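Local structure of glycosyl hydrolase family 2, TIM barrel domain protein (Parabacteroides merdae ATCC 43184, 6DXU) at residues H643-R648 and I721-Q726; K656-Y661 and C695-G700. The protein probably hydrolyses glucuronide conjugates as a gut-bacterial beta-glucuronidase of glycoside hydrolase family 2, built around a TIM barrel domain. All blocks are in the same frame, centred on the assembly; numbering follows the deposited sequence.

Interaction 1 (H643-R648 and I721-Q726)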
ATOM      1  N   HIS D 643      41.207  25.385 -41.629  1.00 26.13           N
ATOM      2  CA  HIS D 643      40.833  26.694 -41.099  1.00 28.49           C
ATOM      3  C   HIS D 643      41.260  26.868 -39.643  1.00 28.40           C
ATOM      4  O   HIS D 643      41.621  27.980 -39.240  1.00 29.97           O
ATOM      5  CB  HIS D 643      39.327  26.903 -41.234  1.00 27.42           C
ATOM      6  CG  HIS D 643      38.906  27.377 -42.587  1.00 30.86           C
ATOM      7  ND1 HIS D 643      38.270  28.583 -42.788  1.00 35.65           N
ATOM      8  CD2 HIS D 643      39.054  26.822 -43.814  1.00 27.62           C
ATOM      9  CE1 HIS D 643      38.025  28.743 -44.077  1.00 34.38           C
ATOM     10  NE2 HIS D 643      38.488  27.687 -44.722  1.00 29.39           N
ATOM     11  N   THR D 644      41.250  25.791 -38.845  1.00 24.70           N
ATOM     12  CA  THR D 644      41.650  25.851 -37.440  1.00 22.08           C
ATOM     13  C   THR D 644      43.020  25.225 -37.214  1.00 21.15           C
ATOM     14  O   THR D 644      43.303  24.721 -36.129  1.00 21.71           O
ATOM     15  CB  THR D 644      40.626  25.160 -36.529  1.00 26.44           C
ATOM     16  OG1 THR D 644      40.497  23.772 -36.894  1.00 22.93           O
ATOM     17  CG2 THR D 644      39.268  25.848 -36.630  1.00 25.99           C
ATOM     18  N   TRP D 645      43.873  25.234 -38.239  1.00 24.62           N
ATOM     19  CA  TRP D 645      45.203  24.629 -38.183  1.00 21.56           C
ATOM     20  C   TRP D 645      46.211  25.748 -38.407  1.00 26.24           C
ATOM     21  O   TRP D 645      46.597  26.018 -39.555  1.00 28.12           O
ATOM     22  CB  TRP D 645      45.343  23.539 -39.241  1.00 20.34           C
ATOM     23  CG  TRP D 645      46.565  22.689 -39.091  1.00 20.52           C
ATOM     24  CD1 TRP D 645      47.461  22.724 -38.078  1.00 21.13           C
ATOM     25  CD2 TRP D 645      47.007  21.660 -39.992  1.00 23.31           C
ATOM     26  NE1 TRP D 645      48.435  21.767 -38.277  1.00 25.74           N
ATOM     27  CE2 TRP D 645      48.177  21.104 -39.447  1.00 21.95           C
ATOM     28  CE3 TRP D 645      46.508  21.143 -41.195  1.00 26.56           C
ATOM     29  CZ2 TRP D 645      48.874  20.062 -40.065  1.00 23.88           C
ATOM     30  CZ3 TRP D 645      47.205  20.114 -41.814  1.00 25.28           C
ATOM     31  CH2 TRP D 645      48.380  19.586 -41.242  1.00 25.12           C
ATOM     32  N   PRO D 646      46.660  26.429 -37.348  1.00 26.67           N
ATOM     33  CA  PRO D 646      47.465  27.646 -37.554  1.00 29.16           C
ATOM     34  C   PRO D 646      48.911  27.387 -37.961  1.00 28.94           C
ATOM     35  O   PRO D 646      49.511  28.199 -38.685  1.00 29.77           O
ATOM     36  CB  PRO D 646      47.390  28.344 -36.189  1.00 27.21           C
ATOM     37  CG  PRO D 646      47.158  27.254 -35.217  1.00 27.24           C
ATOM     38  CD  PRO D 646      46.268  26.258 -35.936  1.00 24.88           C
ATOM     39  N   VAL D 647      49.485  26.268 -37.524  1.00 24.24           N
ATOM     40  CA  VAL D 647      50.899  25.985 -37.748  1.00 27.48           C
ATOM     41  C   VAL D 647      51.058  24.571 -38.301  1.00 26.08           C
ATOM     42  O   VAL D 647      50.810  23.587 -37.588  1.00 29.08           O
ATOM     43  CB  VAL D 647      51.742  26.158 -36.477  1.00 27.47           C
ATOM     44  CG1 VAL D 647      53.220  26.152 -36.850  1.00 27.47           C
ATOM     45  CG2 VAL D 647      51.382  27.458 -35.758  1.00 28.20           C
ATOM     46  N   ARG D 648      51.482  24.471 -39.559  1.00 23.05           N
ATOM     47  CA  ARG D 648      51.922  23.214 -40.150  1.00 26.37           C
ATOM     48  C   ARG D 648      53.420  23.006 -39.910  1.00 27.94           C
ATOM     49  O   ARG D 648      54.128  23.893 -39.418  1.00 29.29           O
ATOM     50  CB  ARG D 648      51.608  23.195 -41.639  1.00 26.60           C
ATOM     51  CG  ARG D 648      50.120  23.133 -41.940  1.00 27.92           C
ATOM     52  CD  ARG D 648      49.878  22.769 -43.413  1.00 28.32           C
ATOM     53  NE  ARG D 648      50.141  21.352 -43.633  1.00 24.60           N
ATOM     54  CZ  ARG D 648      49.726  20.664 -44.693  1.00 23.57           C
ATOM     55  NH1 ARG D 648      49.025  21.266 -45.642  1.00 22.40           N
ATOM     56  NH2 ARG D 648      50.005  19.367 -44.785  1.00 25.38           N
ATOM     57  N   ILE D 721      42.755  30.672 -46.493  1.00 23.69           N
ATOM     58  CA  ILE D 721      43.248  30.446 -45.143  1.00 26.28           C
ATOM     59  C   ILE D 721      44.687  30.938 -45.077  1.00 30.66           C
ATOM     60  O   ILE D 721      45.375  31.068 -46.092  1.00 30.64           O
ATOM     61  CB  ILE D 721      43.185  28.969 -44.693  1.00 29.17           C
ATOM     62  CG1 ILE D 721      44.154  28.106 -45.507  1.00 29.27           C
ATOM     63  CG2 ILE D 721      41.759  28.438 -44.760  1.00 28.94           C
ATOM     64  CD1 ILE D 721      44.334  26.704 -44.943  1.00 28.86           C
ATOM     65  N   ARG D 722      45.135  31.213 -43.857  1.00 29.22           N
ATOM     66  CA  ARG D 722      46.520  31.559 -43.579  1.00 34.26           C
ATOM     67  C   ARG D 722      47.090  30.532 -42.617  1.00 32.05           C
ATOM     68  O   ARG D 722      46.444  30.176 -41.626  1.00 32.83           O
ATOM     69  CB  ARG D 722      46.631  32.971 -42.998  1.00 34.54           C
ATOM     70  CG  ARG D 722      46.029  34.039 -43.904  1.00 37.38           C
ATOM     71  CD  ARG D 722      46.195  35.426 -43.309  1.00 51.63           C
ATOM     72  NE  ARG D 722      45.903  36.471 -44.287  1.00 58.51           N
ATOM     73  N   GLN D 723      48.288  30.046 -42.917  1.00 27.74           N
ATOM     74  CA  GLN D 723      48.945  29.056 -42.084  1.00 24.75           C
ATOM     75  C   GLN D 723      50.427  29.360 -41.984  1.00 31.75           C
ATOM     76  O   GLN D 723      51.073  29.705 -42.981  1.00 27.47           O
ATOM     77  CB  GLN D 723      48.782  27.636 -42.635  1.00 30.59           C
ATOM     78  CG  GLN D 723      47.368  27.118 -42.651  1.00 29.97           C
ATOM     79  CD  GLN D 723      47.311  25.681 -43.111  1.00 32.74           C
ATOM     80  OE1 GLN D 723      47.605  25.384 -44.270  1.00 29.98           O
ATOM     81  NE2 GLN D 723      46.960  24.773 -42.202  1.00 27.65           N
ATOM     82  N   GLU D 724      50.951  29.219 -40.777  1.00 28.42           N
ATOM     83  CA  GLU D 724      52.379  29.253 -40.549  1.00 28.84           C
ATOM     84  C   GLU D 724      52.977  27.878 -40.813  1.00 32.78           C
ATOM     85  O   GLU D 724      52.328  26.843 -40.622  1.00 28.33           O
ATOM     86  CB  GLU D 724      52.678  29.681 -39.115  1.00 30.75           C
ATOM     87  CG  GLU D 724      54.091  30.188 -38.917  1.00 41.12           C
ATOM     88  CD  GLU D 724      54.399  30.499 -37.470  1.00 40.04           C
ATOM     89  OE1 GLU D 724      53.453  30.797 -36.710  1.00 44.95           O
ATOM     90  OE2 GLU D 724      55.586  30.432 -37.094  1.00 38.19           O
ATOM     91  N   TYR D 725      54.237  27.868 -41.235  1.00 31.62           N
ATOM     92  CA  TYR D 725      54.959  26.627 -41.476  1.00 27.84           C
ATOM     93  C   TYR D 725      56.229  26.637 -40.641  1.00 30.53           C
ATOM     94  O   TYR D 725      57.031  27.575 -40.730  1.00 34.43           O
ATOM     95  CB  TYR D 725      55.272  26.455 -42.968  1.00 27.76           C
ATOM     96  CG  TYR D 725      55.858  25.104 -43.331  1.00 30.71           C
ATOM     97  CD1 TYR D 725      55.124  23.930 -43.154  1.00 28.59           C
ATOM     98  CD2 TYR D 725      57.135  25.004 -43.875  1.00 30.34           C
ATOM     99  CE1 TYR D 725      55.664  22.692 -43.481  1.00 25.12           C
ATOM    100  CE2 TYR D 725      57.677  23.775 -44.205  1.00 34.99           C
ATOM    101  CZ  TYR D 725      56.935  22.622 -44.012  1.00 33.78           C
ATOM    102  OH  TYR D 725      57.470  21.396 -44.353  1.00 30.85           O
ATOM    103  N   GLN D 726      56.412  25.596 -39.837  1.00 25.96           N
ATOM    104  CA  GLN D 726      57.529  25.509 -38.908  1.00 28.48           C
ATOM    105  C   GLN D 726      58.436  24.369 -39.334  1.00 32.59           C
ATOM    106  O   GLN D 726      57.978  23.236 -39.489  1.00 32.47           O
ATOM    107  CB  GLN D 726      57.041  25.287 -37.472  1.00 27.24           C
ATOM    108  CG  GLN D 726      58.159  25.017 -36.468  1.00 28.11           C
ATOM    109  CD  GLN D 726      57.653  24.939 -35.033  1.00 27.78           C
ATOM    110  OE1 GLN D 726      56.845  25.770 -34.604  1.00 28.28           O
ATOM    111  NE2 GLN D 726      58.133  23.950 -34.284  1.00 25.46           N
TER
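The CG2 methyl of Ile721 sits over one face of the His643 imidazole, 3.5 Å from the ring centroid in a CH-pi contact offset toward the rim; NE2 of that ring is hydrogen-bonded to Asp719. One face of the Trp645 indole carries Arg648 CG above its centre, while Trp645 CZ3 lies over a face of the Arg648 guanidinium. At the edge of the Tyr725 ring, in its plane, is Arg648 CB, 3.9 Å from Tyr725 CD1. The Gln723 side chain reaches across to the Trp645 carbonyl, its chain extended beyond a CG that stands anti to the carbonyl carbon (chi1 -65°). There Gln723 NE2 donates to Trp645 O over 2.9 Å, nearly straight at 165°, with Trp645 O lying in the plane of the Gln723 amide; the same NE2 packs 3.6 Å from Arg648 CG. Gln723 OE1 meets the Tyr697 hydroxyl. An alanine in place of Gln723 would be likely to leave Trp645 O without this donor and Tyr697 without its amide mate, opening a gap beside Arg648 CG. Beyond Trp645 the backbones pair as parallel strands: Glu724 N to Pro646 O (2.7 Å), Arg648 N to Glu724 O (2.7 Å) and Gln726 N to Arg648 O (2.9 Å). Arg648 also forms a salt bridge with Glu526, and Glu724 with Arg761. Backbone bonds thus fix the short edge strand, and the two-ended amide of Gln723 ties the loop ahead of it to the domain interior.

Interaction 2 (K656-Y661 and C695-G700)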
ATOM      1  N   LYS D 656      53.839  19.822 -49.110  1.00 32.81           N
ATOM      2  CA  LYS D 656      52.794  19.444 -48.171  1.00 27.45           C
ATOM      3  C   LYS D 656      51.481  19.222 -48.898  1.00 26.41           C
ATOM      4  O   LYS D 656      51.108  19.995 -49.788  1.00 24.95           O
ATOM      5  CB  LYS D 656      52.611  20.527 -47.108  1.00 29.31           C
ATOM      6  CG  LYS D 656      53.897  20.917 -46.405  1.00 30.26           C
ATOM      7  CD  LYS D 656      54.549  19.718 -45.742  1.00 32.78           C
ATOM      8  CE  LYS D 656      53.657  19.136 -44.662  1.00 34.29           C
ATOM      9  NZ  LYS D 656      54.344  18.098 -43.858  1.00 34.83           N
ATOM     10  N   GLU D 657      50.763  18.183 -48.480  1.00 28.73           N
ATOM     11  CA  GLU D 657      49.457  17.908 -49.058  1.00 26.93           C
ATOM     12  C   GLU D 657      48.440  18.935 -48.575  1.00 25.37           C
ATOM     13  O   GLU D 657      48.356  19.234 -47.377  1.00 26.34           O
ATOM     14  CB  GLU D 657      49.006  16.500 -48.688  1.00 26.50           C
ATOM     15  CG  GLU D 657      47.707  16.082 -49.369  1.00 33.89           C
ATOM     16  CD  GLU D 657      47.411  14.599 -49.180  1.00 38.47           C
ATOM     17  OE1 GLU D 657      47.385  14.143 -48.027  1.00 40.67           O
ATOM     18  OE2 GLU D 657      47.214  13.886 -50.188  1.00 49.27           O
ATOM     19  N   ILE D 658      47.688  19.494 -49.521  1.00 24.48           N
ATOM     20  CA  ILE D 658      46.590  20.412 -49.252  1.00 25.68           C
ATOM     21  C   ILE D 658      45.331  19.798 -49.845  1.00 30.93           C
ATOM     22  O   ILE D 658      45.314  19.443 -51.032  1.00 26.37           O
ATOM     23  CB  ILE D 658      46.850  21.807 -49.855  1.00 25.73           C
ATOM     24  CG1 ILE D 658      48.088  22.450 -49.208  1.00 27.26           C
ATOM     25  CG2 ILE D 658      45.621  22.697 -49.697  1.00 23.35           C
ATOM     26  CD1 ILE D 658      48.504  23.761 -49.875  1.00 23.85           C
ATOM     27  N   LEU D 659      44.297  19.642 -49.016  1.00 25.75           N
ATOM     28  CA  LEU D 659      43.011  19.098 -49.427  1.00 22.12           C
ATOM     29  C   LEU D 659      41.988  20.219 -49.500  1.00 22.24           C
ATOM     30  O   LEU D 659      41.945  21.087 -48.625  1.00 25.87           O
ATOM     31  CB  LEU D 659      42.522  18.022 -48.435  1.00 23.98           C
ATOM     32  CG  LEU D 659      43.459  16.854 -48.141  1.00 29.84           C
ATOM     33  CD1 LEU D 659      42.820  15.877 -47.157  1.00 30.26           C
ATOM     34  CD2 LEU D 659      43.858  16.158 -49.438  1.00 30.93           C
ATOM     35  N   VAL D 660      41.151  20.194 -50.529  1.00 23.74           N
ATOM     36  CA  VAL D 660      40.046  21.137 -50.663  1.00 24.27           C
ATOM     37  C   VAL D 660      38.755  20.338 -50.770  1.00 27.24           C
ATOM     38  O   VAL D 660      38.651  19.428 -51.603  1.00 26.80           O
ATOM     39  CB  VAL D 660      40.237  22.064 -51.876  1.00 23.72           C
ATOM     40  CG1 VAL D 660      39.006  22.934 -52.096  1.00 25.81           C
ATOM     41  CG2 VAL D 660      41.480  22.929 -51.662  1.00 24.23           C
ATOM     42  N   TYR D 661      37.786  20.656 -49.910  1.00 26.23           N
ATOM     43  CA  TYR D 661      36.473  20.009 -49.944  1.00 21.73           C
ATOM     44  C   TYR D 661      35.494  20.977 -50.591  1.00 24.30           C
ATOM     45  O   TYR D 661      35.237  22.068 -50.072  1.00 26.01           O
ATOM     46  CB  TYR D 661      36.050  19.546 -48.541  1.00 22.13           C
ATOM     47  CG  TYR D 661      36.826  18.302 -48.190  1.00 21.05           C
ATOM     48  CD1 TYR D 661      36.448  17.066 -48.702  1.00 20.72           C
ATOM     49  CD2 TYR D 661      38.003  18.371 -47.451  1.00 21.72           C
ATOM     50  CE1 TYR D 661      37.181  15.921 -48.442  1.00 22.25           C
ATOM     51  CE2 TYR D 661      38.743  17.228 -47.176  1.00 22.53           C
ATOM     52  CZ  TYR D 661      38.323  16.004 -47.684  1.00 23.05           C
ATOM     53  OH  TYR D 661      39.049  14.863 -47.440  1.00 24.21           O
ATOM     54  N   CYS D 695      52.236  21.089 -52.174  1.00 28.60           N
ATOM     55  CA  CYS D 695      52.812  22.407 -52.397  1.00 29.73           C
ATOM     56  C   CYS D 695      53.862  22.740 -51.350  1.00 30.80           C
ATOM     57  O   CYS D 695      53.781  22.308 -50.199  1.00 29.76           O
ATOM     58  CB  CYS D 695      51.735  23.489 -52.368  1.00 28.95           C
ATOM     59  SG  CYS D 695      50.318  23.097 -53.353  1.00 36.02           S
ATOM     60  N   VAL D 696      54.836  23.554 -51.760  1.00 28.61           N
ATOM     61  CA  VAL D 696      55.881  24.016 -50.852  1.00 31.34           C
ATOM     62  C   VAL D 696      55.352  25.194 -50.045  1.00 30.79           C
ATOM     63  O   VAL D 696      54.796  26.146 -50.606  1.00 29.95           O
ATOM     64  CB  VAL D 696      57.146  24.403 -51.638  1.00 36.12           C
ATOM     65  CG1 VAL D 696      58.190  25.014 -50.717  1.00 39.11           C
ATOM     66  CG2 VAL D 696      57.718  23.185 -52.346  1.00 38.83           C
ATOM     67  N   TYR D 697      55.493  25.111 -48.724  1.00 28.47           N
ATOM     68  CA  TYR D 697      55.231  26.228 -47.825  1.00 28.85           C
ATOM     69  C   TYR D 697      56.531  26.960 -47.521  1.00 29.77           C
ATOM     70  O   TYR D 697      57.571  26.332 -47.319  1.00 33.06           O
ATOM     71  CB  TYR D 697      54.638  25.745 -46.498  1.00 30.47           C
ATOM     72  CG  TYR D 697      53.170  25.399 -46.489  1.00 28.59           C
ATOM     73  CD1 TYR D 697      52.266  26.137 -45.717  1.00 31.56           C
ATOM     74  CD2 TYR D 697      52.686  24.321 -47.213  1.00 29.46           C
ATOM     75  CE1 TYR D 697      50.909  25.809 -45.684  1.00 29.30           C
ATOM     76  CE2 TYR D 697      51.337  23.983 -47.185  1.00 31.74           C
ATOM     77  CZ  TYR D 697      50.456  24.728 -46.423  1.00 32.20           C
ATOM     78  OH  TYR D 697      49.125  24.387 -46.411  1.00 26.92           O
ATOM     79  N   GLN D 698      56.451  28.282 -47.419  1.00 30.92           N
ATOM     80  CA  GLN D 698      57.587  29.073 -46.954  1.00 34.76           C
ATOM     81  C   GLN D 698      57.628  29.048 -45.431  1.00 36.92           C
ATOM     82  O   GLN D 698      56.588  29.152 -44.772  1.00 31.74           O
ATOM     83  CB  GLN D 698      57.464  30.514 -47.456  1.00 33.54           C
ATOM     84  CG  GLN D 698      57.496  30.602 -48.962  1.00 35.73           C
ATOM     85  CD  GLN D 698      58.820  30.157 -49.533  1.00 42.01           C
ATOM     86  OE1 GLN D 698      59.871  30.431 -48.959  1.00 43.00           O
ATOM     87  NE2 GLN D 698      58.769  29.370 -50.604  1.00 46.44           N
ATOM     88  N   GLU D 699      58.828  28.901 -44.867  1.00 34.00           N
ATOM     89  CA  GLU D 699      58.973  29.022 -43.419  1.00 33.28           C
ATOM     90  C   GLU D 699      58.440  30.379 -42.975  1.00 33.16           C
ATOM     91  O   GLU D 699      58.861  31.418 -43.488  1.00 34.93           O
ATOM     92  CB  GLU D 699      60.433  28.841 -43.009  1.00 36.49           C
ATOM     93  CG  GLU D 699      60.644  28.624 -41.514  1.00 40.87           C
ATOM     94  CD  GLU D 699      62.112  28.448 -41.144  1.00 45.62           C
ATOM     95  N   GLY D 700      57.483  30.370 -42.048  1.00 34.41           N
ATOM     96  CA  GLY D 700      56.738  31.574 -41.734  1.00 28.96           C
ATOM     97  C   GLY D 700      55.313  31.499 -42.244  1.00 31.55           C
ATOM     98  O   GLY D 700      54.768  30.402 -42.397  1.00 32.23           O
TER
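Ile658 and Tyr697 meet through the delta methyl and the phenol: Ile658 CD1 is 3.9 Å from Tyr697 CE2, and Ile658 CG1 lies 3.6 Å from Tyr697 OH. The same side of the phenol, its CD2 and CE2 atoms, is met by Lys656, whose CB is 3.7 Å from Tyr697 CE2 and whose CG is equally near Tyr697 CD2, the two side chains crossing at about a right angle. Ile658 CD1 also touches Cys695 SG at 4.0 Å. CG1 of Ile658 stands anti to the carbonyl carbon (chi1 -63°), which brings CD1 within contact of both the sulfur and the phenol. The backbones join in one antiparallel hydrogen-bonded pair, Lys656 N to Cys695 O (2.7 Å) and Cys695 N to Lys656 O (2.9 Å); in the first the donor stands above the carbonyl plane, 40° out of it. This pair lies in the three-stranded sheet 638-640, 655-662, 692-696, one layer of a beta sandwich consistent with the immunoglobulin-like fold of such domains in family 2 enzymes. Further along, the chain crosses to strand 700-710 of the other layer, with Tyr697 on the crossing. Leu669 and Val671 of that second layer cover both Ile658 and Cys695, so isoleucine and sulfur belong to the sandwich interior. The Tyr697 hydroxyl is positioned by Gln723 and Arg648. Lys656 bends at chi2 and chi3 away from the phenol, and its ammonium reaches Trp649 O and a salt bridge with Glu526.

The two contacts lie in one beta-sandwich domain, their centres about 9 Å apart. Interaction 1 joins edge strand 647-649 to strand 715-726 in the five-stranded mixed sheet; interaction 2 pairs strands 655-662 and 692-696 in the facing three-stranded sheet. Along the chain the order is 643-648, 656-661, 695-700, 721-726, so interaction 2 falls wholly between the segments of interaction 1. They touch directly: Arg648 NH1 is 2.8 Å from Glu657 O, a probable hydrogen bond, and Tyr725 packs on Tyr697. Glu526 is a salt-bridge partner of both Arg648 and Lys656, which links the two sheets to a loop containing Arg523 of the bicine pocket.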